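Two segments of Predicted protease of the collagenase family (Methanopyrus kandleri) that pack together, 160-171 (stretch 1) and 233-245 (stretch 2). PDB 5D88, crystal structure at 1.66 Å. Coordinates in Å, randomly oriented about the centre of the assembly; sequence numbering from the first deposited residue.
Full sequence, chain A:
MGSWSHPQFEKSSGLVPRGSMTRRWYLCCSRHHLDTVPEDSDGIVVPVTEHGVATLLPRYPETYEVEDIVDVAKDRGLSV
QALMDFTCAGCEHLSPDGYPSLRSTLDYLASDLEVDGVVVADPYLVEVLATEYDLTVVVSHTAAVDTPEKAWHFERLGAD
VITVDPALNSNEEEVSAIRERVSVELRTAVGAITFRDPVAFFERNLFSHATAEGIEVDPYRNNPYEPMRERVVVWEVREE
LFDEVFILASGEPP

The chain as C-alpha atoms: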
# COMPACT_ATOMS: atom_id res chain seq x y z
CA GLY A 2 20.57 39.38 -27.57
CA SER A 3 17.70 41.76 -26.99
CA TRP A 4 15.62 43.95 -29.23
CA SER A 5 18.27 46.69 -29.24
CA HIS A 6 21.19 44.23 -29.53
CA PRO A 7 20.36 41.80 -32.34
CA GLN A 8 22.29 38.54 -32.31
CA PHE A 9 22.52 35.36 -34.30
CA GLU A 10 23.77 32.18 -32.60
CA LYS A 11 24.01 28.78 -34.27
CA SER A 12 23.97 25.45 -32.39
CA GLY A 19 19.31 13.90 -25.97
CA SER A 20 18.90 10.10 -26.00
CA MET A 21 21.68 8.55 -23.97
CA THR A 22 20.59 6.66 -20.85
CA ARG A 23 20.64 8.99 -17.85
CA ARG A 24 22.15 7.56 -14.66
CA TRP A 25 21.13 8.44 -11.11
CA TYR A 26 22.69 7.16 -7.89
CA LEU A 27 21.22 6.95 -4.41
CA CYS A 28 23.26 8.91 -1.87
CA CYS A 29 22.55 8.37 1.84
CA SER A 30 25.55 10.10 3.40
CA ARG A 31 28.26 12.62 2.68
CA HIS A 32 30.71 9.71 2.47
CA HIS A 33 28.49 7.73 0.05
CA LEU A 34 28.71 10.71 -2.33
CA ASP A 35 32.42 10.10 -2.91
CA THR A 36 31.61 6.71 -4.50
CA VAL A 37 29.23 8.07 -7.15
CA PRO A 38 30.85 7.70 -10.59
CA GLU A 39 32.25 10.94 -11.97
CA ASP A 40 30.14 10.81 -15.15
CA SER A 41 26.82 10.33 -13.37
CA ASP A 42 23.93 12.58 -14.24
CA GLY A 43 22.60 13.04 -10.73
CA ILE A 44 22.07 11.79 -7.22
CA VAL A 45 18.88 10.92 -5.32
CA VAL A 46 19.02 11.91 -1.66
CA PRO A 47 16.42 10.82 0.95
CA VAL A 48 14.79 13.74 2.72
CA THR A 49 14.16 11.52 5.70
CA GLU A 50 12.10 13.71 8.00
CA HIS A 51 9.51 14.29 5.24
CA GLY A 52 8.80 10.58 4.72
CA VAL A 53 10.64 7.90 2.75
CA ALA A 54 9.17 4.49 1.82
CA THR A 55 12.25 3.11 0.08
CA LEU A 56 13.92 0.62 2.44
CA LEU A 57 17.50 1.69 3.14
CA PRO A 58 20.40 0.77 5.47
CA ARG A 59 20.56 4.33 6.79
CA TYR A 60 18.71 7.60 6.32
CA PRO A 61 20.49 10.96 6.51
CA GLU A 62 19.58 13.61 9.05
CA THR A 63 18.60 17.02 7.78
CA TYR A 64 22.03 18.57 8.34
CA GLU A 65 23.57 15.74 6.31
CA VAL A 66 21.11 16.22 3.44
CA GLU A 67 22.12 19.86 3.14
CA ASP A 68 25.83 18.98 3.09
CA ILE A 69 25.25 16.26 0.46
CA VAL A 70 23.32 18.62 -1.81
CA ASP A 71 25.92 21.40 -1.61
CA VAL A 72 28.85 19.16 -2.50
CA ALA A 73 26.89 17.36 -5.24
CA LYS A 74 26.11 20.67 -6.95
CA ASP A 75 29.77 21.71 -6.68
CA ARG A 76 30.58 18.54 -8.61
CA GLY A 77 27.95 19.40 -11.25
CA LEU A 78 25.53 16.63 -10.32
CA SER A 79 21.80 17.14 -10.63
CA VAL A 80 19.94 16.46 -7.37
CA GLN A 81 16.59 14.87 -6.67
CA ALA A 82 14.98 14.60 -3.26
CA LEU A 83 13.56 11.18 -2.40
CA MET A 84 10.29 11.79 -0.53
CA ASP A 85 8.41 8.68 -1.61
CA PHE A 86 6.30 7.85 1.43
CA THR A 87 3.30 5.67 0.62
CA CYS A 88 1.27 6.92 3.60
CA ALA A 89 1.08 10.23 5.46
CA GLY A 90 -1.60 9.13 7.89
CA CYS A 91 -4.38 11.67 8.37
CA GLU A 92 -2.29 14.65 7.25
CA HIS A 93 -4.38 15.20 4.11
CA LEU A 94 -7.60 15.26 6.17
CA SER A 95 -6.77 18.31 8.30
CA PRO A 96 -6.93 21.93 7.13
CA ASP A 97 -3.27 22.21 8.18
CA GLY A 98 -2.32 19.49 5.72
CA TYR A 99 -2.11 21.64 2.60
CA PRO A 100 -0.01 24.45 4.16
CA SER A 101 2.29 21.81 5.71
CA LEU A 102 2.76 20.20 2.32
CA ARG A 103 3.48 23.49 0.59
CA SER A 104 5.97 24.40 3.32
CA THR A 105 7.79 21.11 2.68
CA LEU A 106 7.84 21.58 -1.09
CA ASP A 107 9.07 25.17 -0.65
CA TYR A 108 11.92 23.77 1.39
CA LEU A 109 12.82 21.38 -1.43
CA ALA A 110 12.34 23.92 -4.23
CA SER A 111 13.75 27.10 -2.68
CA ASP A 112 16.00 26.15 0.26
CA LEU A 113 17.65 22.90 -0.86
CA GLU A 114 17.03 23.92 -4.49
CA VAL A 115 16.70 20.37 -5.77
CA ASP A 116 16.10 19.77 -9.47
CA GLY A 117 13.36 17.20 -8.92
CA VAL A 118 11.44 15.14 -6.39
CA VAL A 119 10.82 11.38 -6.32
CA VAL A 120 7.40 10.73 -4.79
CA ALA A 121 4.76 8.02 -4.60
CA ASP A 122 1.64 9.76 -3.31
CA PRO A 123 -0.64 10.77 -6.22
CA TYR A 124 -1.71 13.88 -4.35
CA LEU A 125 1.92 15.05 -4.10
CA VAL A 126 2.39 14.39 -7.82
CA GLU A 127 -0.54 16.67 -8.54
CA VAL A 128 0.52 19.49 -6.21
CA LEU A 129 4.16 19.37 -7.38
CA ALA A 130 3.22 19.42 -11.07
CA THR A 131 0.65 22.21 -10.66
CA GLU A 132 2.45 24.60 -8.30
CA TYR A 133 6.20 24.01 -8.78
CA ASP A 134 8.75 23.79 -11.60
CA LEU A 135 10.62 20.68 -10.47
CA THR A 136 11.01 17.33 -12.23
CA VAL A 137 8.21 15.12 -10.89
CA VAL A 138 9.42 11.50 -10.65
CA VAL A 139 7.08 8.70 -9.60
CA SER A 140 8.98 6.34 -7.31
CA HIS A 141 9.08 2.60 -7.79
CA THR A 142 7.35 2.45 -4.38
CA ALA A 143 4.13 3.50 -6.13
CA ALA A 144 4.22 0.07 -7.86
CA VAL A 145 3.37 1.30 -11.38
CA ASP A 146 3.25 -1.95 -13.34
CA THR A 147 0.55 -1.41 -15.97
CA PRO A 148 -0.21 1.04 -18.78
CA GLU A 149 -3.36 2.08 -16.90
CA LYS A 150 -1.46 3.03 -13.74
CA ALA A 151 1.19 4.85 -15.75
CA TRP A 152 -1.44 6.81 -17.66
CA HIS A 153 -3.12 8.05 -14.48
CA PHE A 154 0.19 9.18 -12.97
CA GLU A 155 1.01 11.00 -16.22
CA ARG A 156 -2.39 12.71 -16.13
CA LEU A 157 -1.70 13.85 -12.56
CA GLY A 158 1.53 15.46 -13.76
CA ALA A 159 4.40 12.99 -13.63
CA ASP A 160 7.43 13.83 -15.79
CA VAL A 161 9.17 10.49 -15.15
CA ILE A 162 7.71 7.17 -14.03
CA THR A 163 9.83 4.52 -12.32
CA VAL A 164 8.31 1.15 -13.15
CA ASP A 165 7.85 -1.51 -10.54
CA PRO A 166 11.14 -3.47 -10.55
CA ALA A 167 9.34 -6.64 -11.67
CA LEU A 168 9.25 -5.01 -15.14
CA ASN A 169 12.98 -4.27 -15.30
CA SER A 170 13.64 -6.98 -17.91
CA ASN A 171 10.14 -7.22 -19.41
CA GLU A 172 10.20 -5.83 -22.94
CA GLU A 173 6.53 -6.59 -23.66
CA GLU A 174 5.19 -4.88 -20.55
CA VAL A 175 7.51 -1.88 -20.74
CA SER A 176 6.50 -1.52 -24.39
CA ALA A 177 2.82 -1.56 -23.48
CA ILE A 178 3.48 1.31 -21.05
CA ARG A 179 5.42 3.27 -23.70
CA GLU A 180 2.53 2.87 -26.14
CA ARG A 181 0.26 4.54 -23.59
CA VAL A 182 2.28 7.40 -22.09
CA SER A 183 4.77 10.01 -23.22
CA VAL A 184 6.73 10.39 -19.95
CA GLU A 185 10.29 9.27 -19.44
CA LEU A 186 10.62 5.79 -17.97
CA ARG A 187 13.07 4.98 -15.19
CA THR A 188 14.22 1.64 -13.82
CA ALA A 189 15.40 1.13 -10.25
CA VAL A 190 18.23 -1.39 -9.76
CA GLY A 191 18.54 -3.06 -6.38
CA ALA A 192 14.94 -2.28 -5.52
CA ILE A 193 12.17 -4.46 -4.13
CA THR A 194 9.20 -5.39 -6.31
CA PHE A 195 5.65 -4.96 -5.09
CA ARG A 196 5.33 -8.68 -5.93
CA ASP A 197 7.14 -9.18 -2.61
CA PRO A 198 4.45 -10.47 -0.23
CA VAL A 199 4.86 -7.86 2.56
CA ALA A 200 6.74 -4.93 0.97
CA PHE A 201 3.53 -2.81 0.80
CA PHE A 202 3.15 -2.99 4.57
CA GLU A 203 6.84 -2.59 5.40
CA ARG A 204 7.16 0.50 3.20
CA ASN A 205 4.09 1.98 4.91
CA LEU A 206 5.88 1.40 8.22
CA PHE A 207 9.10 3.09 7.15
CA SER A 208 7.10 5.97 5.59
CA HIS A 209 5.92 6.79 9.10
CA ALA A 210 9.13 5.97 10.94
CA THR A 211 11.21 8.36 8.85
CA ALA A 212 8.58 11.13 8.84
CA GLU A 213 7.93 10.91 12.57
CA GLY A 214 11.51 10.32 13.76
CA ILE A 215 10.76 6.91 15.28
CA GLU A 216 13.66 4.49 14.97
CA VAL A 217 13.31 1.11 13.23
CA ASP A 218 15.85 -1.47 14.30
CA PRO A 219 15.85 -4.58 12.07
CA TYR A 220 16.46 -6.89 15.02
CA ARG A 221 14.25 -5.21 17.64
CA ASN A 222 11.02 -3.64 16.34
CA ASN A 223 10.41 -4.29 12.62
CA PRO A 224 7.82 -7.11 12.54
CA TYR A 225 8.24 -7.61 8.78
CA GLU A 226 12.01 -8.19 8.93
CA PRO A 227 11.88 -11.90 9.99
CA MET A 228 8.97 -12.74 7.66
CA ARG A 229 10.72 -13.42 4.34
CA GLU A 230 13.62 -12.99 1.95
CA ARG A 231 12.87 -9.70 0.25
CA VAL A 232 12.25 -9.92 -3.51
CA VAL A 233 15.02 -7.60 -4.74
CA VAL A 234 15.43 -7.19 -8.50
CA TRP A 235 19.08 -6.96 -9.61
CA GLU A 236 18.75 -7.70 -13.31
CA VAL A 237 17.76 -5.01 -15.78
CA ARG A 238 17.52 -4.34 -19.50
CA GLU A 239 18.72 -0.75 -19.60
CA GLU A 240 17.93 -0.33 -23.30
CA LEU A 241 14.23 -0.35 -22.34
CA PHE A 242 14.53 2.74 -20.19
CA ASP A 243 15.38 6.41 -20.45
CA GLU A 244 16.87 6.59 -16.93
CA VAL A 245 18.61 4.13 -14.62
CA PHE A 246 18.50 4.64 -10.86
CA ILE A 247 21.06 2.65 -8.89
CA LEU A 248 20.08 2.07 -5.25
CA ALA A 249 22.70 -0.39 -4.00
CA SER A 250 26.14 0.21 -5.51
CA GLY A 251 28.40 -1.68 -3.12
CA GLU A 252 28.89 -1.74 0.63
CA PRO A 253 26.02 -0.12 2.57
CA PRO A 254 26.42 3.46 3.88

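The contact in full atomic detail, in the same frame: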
# COMPACT_ATOMS: atom_id res chain seq x y z
N ASP A 160 6.47 13.66 -14.69
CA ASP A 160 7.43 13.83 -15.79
C ASP A 160 8.18 12.55 -16.11
O ASP A 160 8.58 12.33 -17.26
CB ASP A 160 8.45 14.91 -15.43
CG ASP A 160 7.81 16.29 -15.24
OD1 ASP A 160 7.04 16.71 -16.13
OD2 ASP A 160 8.09 16.95 -14.22
N VAL A 161 8.40 11.73 -15.09
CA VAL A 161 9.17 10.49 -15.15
C VAL A 161 8.43 9.48 -14.30
O VAL A 161 7.98 9.81 -13.20
CB VAL A 161 10.60 10.68 -14.59
CG1 VAL A 161 11.40 9.40 -14.64
CG2 VAL A 161 11.31 11.80 -15.28
N ILE A 162 8.32 8.25 -14.79
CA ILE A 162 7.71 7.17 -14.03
C ILE A 162 8.74 6.06 -13.87
O ILE A 162 9.29 5.57 -14.86
CB ILE A 162 6.43 6.65 -14.68
CG1 ILE A 162 5.35 7.74 -14.63
CG2 ILE A 162 5.93 5.41 -13.93
CD1 ILE A 162 4.06 7.40 -15.32
N THR A 163 9.00 5.68 -12.63
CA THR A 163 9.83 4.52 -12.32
C THR A 163 8.90 3.31 -12.29
O THR A 163 7.92 3.30 -11.53
CB THR A 163 10.53 4.69 -10.96
OG1 THR A 163 11.13 5.98 -10.86
CG2 THR A 163 11.61 3.66 -10.81
N VAL A 164 9.16 2.33 -13.14
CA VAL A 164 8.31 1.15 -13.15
C VAL A 164 8.58 0.30 -11.91
O VAL A 164 9.66 0.35 -11.30
CB VAL A 164 8.51 0.31 -14.42
CG1 VAL A 164 8.20 1.13 -15.67
CG2 VAL A 164 9.92 -0.29 -14.46
N ASP A 165 7.59 -0.50 -11.55
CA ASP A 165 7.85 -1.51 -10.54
C ASP A 165 9.00 -2.39 -11.00
O ASP A 165 9.06 -2.78 -12.18
CB ASP A 165 6.62 -2.36 -10.26
CG ASP A 165 6.89 -3.41 -9.18
OD1 ASP A 165 6.80 -3.07 -7.99
OD2 ASP A 165 7.24 -4.55 -9.53
N PRO A 166 9.94 -2.72 -10.12
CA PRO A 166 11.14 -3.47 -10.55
C PRO A 166 10.85 -4.81 -11.20
O PRO A 166 11.72 -5.35 -11.91
CB PRO A 166 11.93 -3.63 -9.24
CG PRO A 166 11.54 -2.51 -8.44
CD PRO A 166 10.09 -2.21 -8.75
N ALA A 167 9.67 -5.39 -10.99
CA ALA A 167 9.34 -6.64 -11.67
C ALA A 167 9.36 -6.48 -13.19
O ALA A 167 9.51 -7.48 -13.89
CB ALA A 167 7.98 -7.17 -11.22
N LEU A 168 9.25 -5.26 -13.70
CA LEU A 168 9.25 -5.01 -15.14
C LEU A 168 10.63 -4.71 -15.71
O LEU A 168 10.73 -4.43 -16.91
CB LEU A 168 8.32 -3.84 -15.45
CG LEU A 168 6.83 -4.18 -15.55
CD1 LEU A 168 6.31 -4.70 -14.24
CD2 LEU A 168 6.04 -2.96 -15.98
N ASN A 169 11.68 -4.78 -14.90
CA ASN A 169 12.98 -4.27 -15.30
C ASN A 169 13.57 -5.01 -16.49
O ASN A 169 14.45 -4.45 -17.16
CB ASN A 169 13.95 -4.36 -14.13
CG ASN A 169 13.79 -3.24 -13.16
OD1 ASN A 169 12.93 -2.38 -13.33
ND2 ASN A 169 14.64 -3.22 -12.13
N SER A 170 13.15 -6.24 -16.75
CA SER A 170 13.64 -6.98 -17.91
C SER A 170 12.51 -7.39 -18.84
O SER A 170 12.69 -8.29 -19.68
CB SER A 170 14.42 -8.24 -17.49
OG SER A 170 15.63 -7.92 -16.84
N ASN A 171 11.35 -6.76 -18.74
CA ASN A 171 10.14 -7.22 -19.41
C ASN A 171 9.86 -6.30 -20.59
O ASN A 171 9.20 -5.27 -20.46
CB ASN A 171 8.97 -7.27 -18.43
CG ASN A 171 7.80 -8.06 -18.99
OD1 ASN A 171 7.54 -8.04 -20.19
ND2 ASN A 171 7.08 -8.75 -18.12
N VAL A 233 14.24 -8.68 -4.13
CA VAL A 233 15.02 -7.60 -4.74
C VAL A 233 15.28 -7.97 -6.20
O VAL A 233 15.58 -9.12 -6.52
CB VAL A 233 16.36 -7.37 -4.00
CG1 VAL A 233 17.09 -6.20 -4.62
CG2 VAL A 233 16.14 -7.15 -2.51
N VAL A 234 15.18 -6.99 -7.09
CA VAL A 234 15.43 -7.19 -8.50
C VAL A 234 16.76 -6.55 -8.84
O VAL A 234 16.92 -5.32 -8.71
CB VAL A 234 14.30 -6.63 -9.38
CG1 VAL A 234 14.57 -6.93 -10.83
CG2 VAL A 234 12.97 -7.22 -8.94
N TRP A 235 17.71 -7.38 -9.28
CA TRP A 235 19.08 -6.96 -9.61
C TRP A 235 19.32 -6.88 -11.09
O TRP A 235 20.19 -6.12 -11.53
CB TRP A 235 20.09 -7.93 -8.99
CG TRP A 235 20.04 -7.96 -7.50
CD1 TRP A 235 19.54 -8.97 -6.71
CD2 TRP A 235 20.46 -6.92 -6.61
NE1 TRP A 235 19.64 -8.61 -5.39
CE2 TRP A 235 20.20 -7.36 -5.30
CE3 TRP A 235 21.03 -5.66 -6.80
CZ2 TRP A 235 20.49 -6.58 -4.17
CZ3 TRP A 235 21.34 -4.90 -5.68
CH2 TRP A 235 21.06 -5.37 -4.38
N GLU A 236 18.58 -7.65 -11.87
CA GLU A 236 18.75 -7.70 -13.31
C GLU A 236 17.96 -6.57 -13.95
O GLU A 236 16.92 -6.15 -13.45
CB GLU A 236 18.27 -9.04 -13.84
CG GLU A 236 18.94 -10.24 -13.17
CD GLU A 236 20.28 -10.59 -13.79
OE1 GLU A 236 20.59 -10.07 -14.89
OE2 GLU A 236 21.03 -11.39 -13.19
N VAL A 237 18.46 -6.08 -15.08
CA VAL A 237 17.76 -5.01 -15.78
C VAL A 237 18.16 -5.04 -17.24
O VAL A 237 19.26 -5.46 -17.59
CB VAL A 237 18.08 -3.64 -15.14
CG1 VAL A 237 19.57 -3.39 -15.16
CG2 VAL A 237 17.29 -2.53 -15.84
N ARG A 238 17.26 -4.56 -18.08
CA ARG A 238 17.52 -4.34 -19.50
C ARG A 238 17.49 -2.83 -19.72
O ARG A 238 16.44 -2.23 -19.92
CB ARG A 238 16.51 -5.09 -20.34
CG ARG A 238 16.84 -6.58 -20.42
CD ARG A 238 15.87 -7.33 -21.28
NE ARG A 238 15.94 -6.85 -22.65
CZ ARG A 238 15.07 -7.16 -23.61
NH1 ARG A 238 14.04 -7.95 -23.34
NH2 ARG A 238 15.23 -6.67 -24.84
N GLU A 239 18.68 -2.21 -19.64
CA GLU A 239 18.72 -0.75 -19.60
C GLU A 239 18.22 -0.14 -20.89
O GLU A 239 17.71 0.98 -20.88
CB GLU A 239 20.14 -0.26 -19.34
CG GLU A 239 20.65 -0.56 -17.96
CD GLU A 239 21.94 0.17 -17.66
OE1 GLU A 239 22.43 0.91 -18.55
OE2 GLU A 239 22.46 -0.01 -16.54
N GLU A 240 18.36 -0.85 -22.01
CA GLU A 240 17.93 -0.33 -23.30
C GLU A 240 16.43 -0.06 -23.34
O GLU A 240 15.97 0.64 -24.24
CB GLU A 240 18.34 -1.30 -24.42
CG GLU A 240 17.58 -2.63 -24.48
CD GLU A 240 18.14 -3.71 -23.56
OE1 GLU A 240 18.97 -3.41 -22.67
OE2 GLU A 240 17.74 -4.88 -23.71
N LEU A 241 15.66 -0.60 -22.38
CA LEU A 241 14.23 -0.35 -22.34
C LEU A 241 13.88 0.97 -21.69
O LEU A 241 12.72 1.39 -21.75
CB LEU A 241 13.50 -1.46 -21.57
CG LEU A 241 13.76 -2.92 -21.97
CD1 LEU A 241 12.98 -3.91 -21.08
CD2 LEU A 241 13.37 -3.09 -23.41
N PHE A 242 14.84 1.63 -21.07
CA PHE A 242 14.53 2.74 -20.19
C PHE A 242 15.29 3.99 -20.59
O PHE A 242 16.34 3.92 -21.23
CB PHE A 242 14.83 2.37 -18.74
CG PHE A 242 13.99 1.24 -18.23
CD1 PHE A 242 12.71 1.48 -17.76
CD2 PHE A 242 14.46 -0.06 -18.25
CE1 PHE A 242 11.93 0.43 -17.29
CE2 PHE A 242 13.70 -1.10 -17.80
CZ PHE A 242 12.42 -0.86 -17.31
N ASP A 243 14.73 5.13 -20.23
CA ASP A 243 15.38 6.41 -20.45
C ASP A 243 16.34 6.78 -19.33
O ASP A 243 17.28 7.56 -19.58
CB ASP A 243 14.31 7.50 -20.56
CG ASP A 243 13.29 7.20 -21.63
OD1 ASP A 243 13.67 7.17 -22.82
OD2 ASP A 243 12.12 6.98 -21.29
N GLU A 244 16.12 6.24 -18.13
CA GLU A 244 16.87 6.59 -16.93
C GLU A 244 17.08 5.34 -16.12
O GLU A 244 16.17 4.51 -16.02
CB GLU A 244 16.13 7.61 -16.06
CG GLU A 244 15.86 8.90 -16.77
CD GLU A 244 15.13 9.94 -15.93
OE1 GLU A 244 14.96 9.75 -14.70
OE2 GLU A 244 14.73 10.96 -16.53
N VAL A 245 18.26 5.23 -15.50
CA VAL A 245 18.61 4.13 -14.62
C VAL A 245 18.93 4.73 -13.26
O VAL A 245 19.72 5.67 -13.17
CB VAL A 245 19.81 3.32 -15.14
CG1 VAL A 245 20.18 2.24 -14.15
CG2 VAL A 245 19.48 2.70 -16.46
O HOH W 1 16.88 -4.39 -11.67
O HOH W 2 14.80 -7.91 -14.21

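Where two segments meet largely through loops and turns, a single backbone hydrogen bond may fix the register while side-chain rotamers and water supply the rest, and this contact is a clear example. Arg238 N donates to Asn169 O at 3.0 Å, nearly straight at 163°, and it is the only direct hydrogen bond between the stretches. Asn169 O also lies near the plane of the Phe242 ring, 3.5 Å from Phe242 CE2, so it meets the ring's edge rather than its face. With chi1 at -64° (m), Phe242 also brings CE1 to 3.5 Å from Val164 CG2, an oblique apolar contact.

Asn169 is the most extensively covered residue. Its m rotamer (chi1 -81°) sends ND2 to water 1, 2.6 Å away, which in turn donates to Glu236 O at 2.5 Å; water thus joins two groups that do not bond directly. A second water links Ser170 OG (2.8 Å) to Glu236 O (2.9 Å).

Val234, in the t rotamer, directs both methyls at Pro166: CG2 lies 3.7 Å from Pro166 CB, and CG1 3.4 Å from Pro166 O. Arg238 folds back through chi3 of 63° (p), and its NE forms a salt bridge with Glu240 OE2 at 2.9 Å, while its CD still packs 3.7 Å from Ser170 O.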